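PDB 5C2V: hydrazine synthase alpha subunit from Candidatus Kuenenia stuttgartiensis, which condenses hydroxylamine, formed in the gamma subunit, with ammonia to yield hydrazine, the second half-reaction of the hydrazine synthase complex. Local coordinates for the interface of chains A and B. Coordinates in Å, arbitrary orientation; residue numbers count along the deposited sequence, not the author numbering. Chains: chain A/B, Hydrazine synthase alpha subunit.

The interface of chains A and B. Residues chain A 40-41, 44, 46-47, 308; chain B 334, 354-355.
The guanidinium of B:Arg355 lies between two parts of chain A: the rim of the flat A:Tyr46 ring, a shape suited to this, covers one face, and N of A:Ala41 lies above the other, offset toward its rim. CE2 of A:Tyr46 sits over the guanidinium centre, 3.4 Å from CZ of B:Arg355, the planes inclined by 35°, short of a parallel stack. The phenol OH of A:Tyr46 lies over NH1 of B:Arg355 at 3.0 Å, part of this face-on packing and not a hydrogen bond. The carboxylate carbon of A:Asp44 meets the tyrosine ring at its edge, in plane, while A:Trp308 turns a face towards CE1, backing the ring. Arginine suits this place because its flat cation packs by its faces and still donates from its nitrogens. NH2 of B:Arg355 gives a 2.8 Å hydrogen bond to the carbonyl O of A:Asp44, from above the carbonyl plane; that O is itself tilted 28° from the guanidinium plane. NH1 bonds to the carbonyl O of B:Glu354, helping fix the guanidinium's rotation. The A:Asp44 carboxylate may add favourable charge. B:Gly334 has a positive phi, which suits glycine; lacking a side chain, its CA approaches A:Gln47 CB and A:Trp308 CZ2. This patch belongs to the two-fold interface joining the heterotrimers. B:Glu354, CG anti to its backbone N (chi1 -174°), extends alongside CG2 of A:Thr40; its OE2 lies 3.1 Å from backbone N of A:Ala41, whose N-H it accepts from above the carboxylate plane.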
ATOM      1  N   THR A  40      24.158 -24.726   2.870  1.00 81.47           N
ATOM      2  CA  THR A  40      25.059 -23.597   3.026  1.00 76.39           C
ATOM      3  C   THR A  40      24.394 -22.413   2.338  1.00 82.15           C
ATOM      4  O   THR A  40      23.477 -22.601   1.536  1.00 82.99           O
ATOM      5  CB  THR A  40      26.456 -23.869   2.413  1.00 63.74           C
ATOM      6  OG1 THR A  40      26.852 -25.222   2.673  1.00 65.59           O
ATOM      7  CG2 THR A  40      27.498 -22.927   2.994  1.00 90.48           C
ATOM      8  N   ALA A  41      24.840 -21.199   2.635  1.00 87.29           N
ATOM      9  CA  ALA A  41      24.384 -20.040   1.882  1.00 76.58           C
ATOM     10  C   ALA A  41      24.889 -20.120   0.441  1.00 82.77           C
ATOM     11  O   ALA A  41      24.214 -19.678  -0.489  1.00 78.85           O
ATOM     12  CB  ALA A  41      24.847 -18.754   2.544  1.00 72.79           C
ATOM     13  N   ASP A  44      22.984 -23.449  -1.190  1.00 73.92           N
ATOM     14  CA  ASP A  44      21.569 -23.279  -1.493  1.00 59.59           C
ATOM     15  C   ASP A  44      21.225 -21.792  -1.508  1.00 65.69           C
ATOM     16  O   ASP A  44      20.533 -21.304  -0.615  1.00 70.70           O
ATOM     17  CB  ASP A  44      20.708 -24.024  -0.469  1.00 66.57           C
ATOM     18  CG  ASP A  44      19.260 -24.169  -0.906  1.00 59.15           C
ATOM     19  OD1 ASP A  44      18.862 -23.530  -1.903  1.00 77.57           O
ATOM     20  OD2 ASP A  44      18.517 -24.923  -0.247  1.00 56.33           O
ATOM     21  N   TYR A  46      19.119 -19.593  -2.352  1.00 54.68           N
ATOM     22  CA  TYR A  46      17.758 -19.264  -2.761  1.00 69.53           C
ATOM     23  C   TYR A  46      17.423 -17.793  -2.519  1.00 72.24           C
ATOM     24  O   TYR A  46      16.371 -17.318  -2.942  1.00 71.03           O
ATOM     25  CB  TYR A  46      16.743 -20.158  -2.039  1.00 67.53           C
ATOM     26  CG  TYR A  46      16.913 -20.237  -0.538  1.00 70.87           C
ATOM     27  CD1 TYR A  46      16.460 -19.216   0.289  1.00 76.32           C
ATOM     28  CD2 TYR A  46      17.509 -21.342   0.054  1.00 70.43           C
ATOM     29  CE1 TYR A  46      16.610 -19.289   1.662  1.00 73.59           C
ATOM     30  CE2 TYR A  46      17.662 -21.424   1.426  1.00 84.42           C
ATOM     31  CZ  TYR A  46      17.210 -20.395   2.225  1.00 74.27           C
ATOM     32  OH  TYR A  46      17.360 -20.473   3.590  1.00 68.33           O
ATOM     33  N   GLN A  47      18.315 -17.076  -1.842  1.00 70.54           N
ATOM     34  CA  GLN A  47      18.110 -15.653  -1.604  1.00 70.22           C
ATOM     35  C   GLN A  47      18.515 -14.838  -2.831  1.00 66.91           C
ATOM     36  O   GLN A  47      18.156 -13.668  -2.957  1.00 67.36           O
ATOM     37  CB  GLN A  47      18.892 -15.186  -0.371  1.00 73.34           C
ATOM     38  CG  GLN A  47      20.393 -15.027  -0.583  1.00 67.94           C
ATOM     39  CD  GLN A  47      21.133 -16.351  -0.606  1.00 64.64           C
ATOM     40  OE1 GLN A  47      20.594 -17.385  -0.213  1.00 71.34           O
ATOM     41  NE2 GLN A  47      22.378 -16.323  -1.067  1.00 74.69           N
ATOM     42  N   TRP A 308      13.629 -14.434  -2.943  1.00 57.73           N
ATOM     43  CA  TRP A 308      13.672 -15.749  -2.304  1.00 66.53           C
ATOM     44  C   TRP A 308      12.967 -16.839  -3.110  1.00 63.86           C
ATOM     45  O   TRP A 308      11.932 -16.600  -3.732  1.00 57.41           O
ATOM     46  CB  TRP A 308      13.074 -15.683  -0.899  1.00 75.48           C
ATOM     47  CG  TRP A 308      14.058 -15.239   0.133  1.00 81.86           C
ATOM     48  CD1 TRP A 308      15.091 -14.367  -0.043  1.00 70.80           C
ATOM     49  CD2 TRP A 308      14.121 -15.668   1.498  1.00 69.07           C
ATOM     50  NE1 TRP A 308      15.786 -14.214   1.132  1.00 61.12           N
ATOM     51  CE2 TRP A 308      15.211 -15.003   2.093  1.00 63.92           C
ATOM     52  CE3 TRP A 308      13.359 -16.545   2.275  1.00 66.25           C
ATOM     53  CZ2 TRP A 308      15.557 -15.187   3.429  1.00 66.31           C
ATOM     54  CZ3 TRP A 308      13.704 -16.726   3.603  1.00 76.47           C
ATOM     55  CH2 TRP A 308      14.794 -16.050   4.166  1.00 59.09           C
TER
ATOM     56  N   GLY B 334      20.588 -15.211   3.497  1.00 57.50           N
ATOM     57  CA  GLY B 334      19.369 -16.000   3.416  1.00 56.11           C
ATOM     58  C   GLY B 334      19.006 -16.759   4.684  1.00 66.28           C
ATOM     59  O   GLY B 334      18.040 -17.522   4.699  1.00 61.40           O
ATOM     60  N   GLU B 354      21.534 -20.617   9.671  1.00 69.86           N
ATOM     61  CA  GLU B 354      21.914 -20.414   8.281  1.00 55.77           C
ATOM     62  C   GLU B 354      20.985 -21.179   7.362  1.00 77.97           C
ATOM     63  O   GLU B 354      20.126 -20.613   6.685  1.00 70.81           O
ATOM     64  CB  GLU B 354      23.359 -20.865   8.058  1.00 53.87           C
ATOM     65  CG  GLU B 354      23.919 -20.568   6.678  1.00 51.27           C
ATOM     66  CD  GLU B 354      25.329 -21.101   6.504  1.00 60.02           C
ATOM     67  OE1 GLU B 354      25.797 -21.840   7.395  1.00 74.79           O
ATOM     68  OE2 GLU B 354      25.970 -20.776   5.484  1.00 65.22           O
ATOM     69  N   ARG B 355      21.180 -22.488   7.362  1.00 79.70           N
ATOM     70  CA  ARG B 355      20.333 -23.412   6.636  1.00 68.39           C
ATOM     71  C   ARG B 355      19.290 -24.071   7.522  1.00 72.10           C
ATOM     72  O   ARG B 355      18.769 -25.110   7.163  1.00 81.17           O
ATOM     73  CB  ARG B 355      21.168 -24.438   5.880  1.00 73.36           C
ATOM     74  CG  ARG B 355      21.556 -23.889   4.513  1.00 76.31           C
ATOM     75  CD  ARG B 355      20.367 -23.139   3.897  1.00 72.88           C
ATOM     76  NE  ARG B 355      20.739 -22.226   2.818  1.00 66.93           N
ATOM     77  CZ  ARG B 355      20.691 -20.899   2.919  1.00 66.87           C
ATOM     78  NH1 ARG B 355      20.295 -20.334   4.051  1.00 68.69           N
ATOM     79  NH2 ARG B 355      21.040 -20.138   1.892  1.00 67.61           N
TER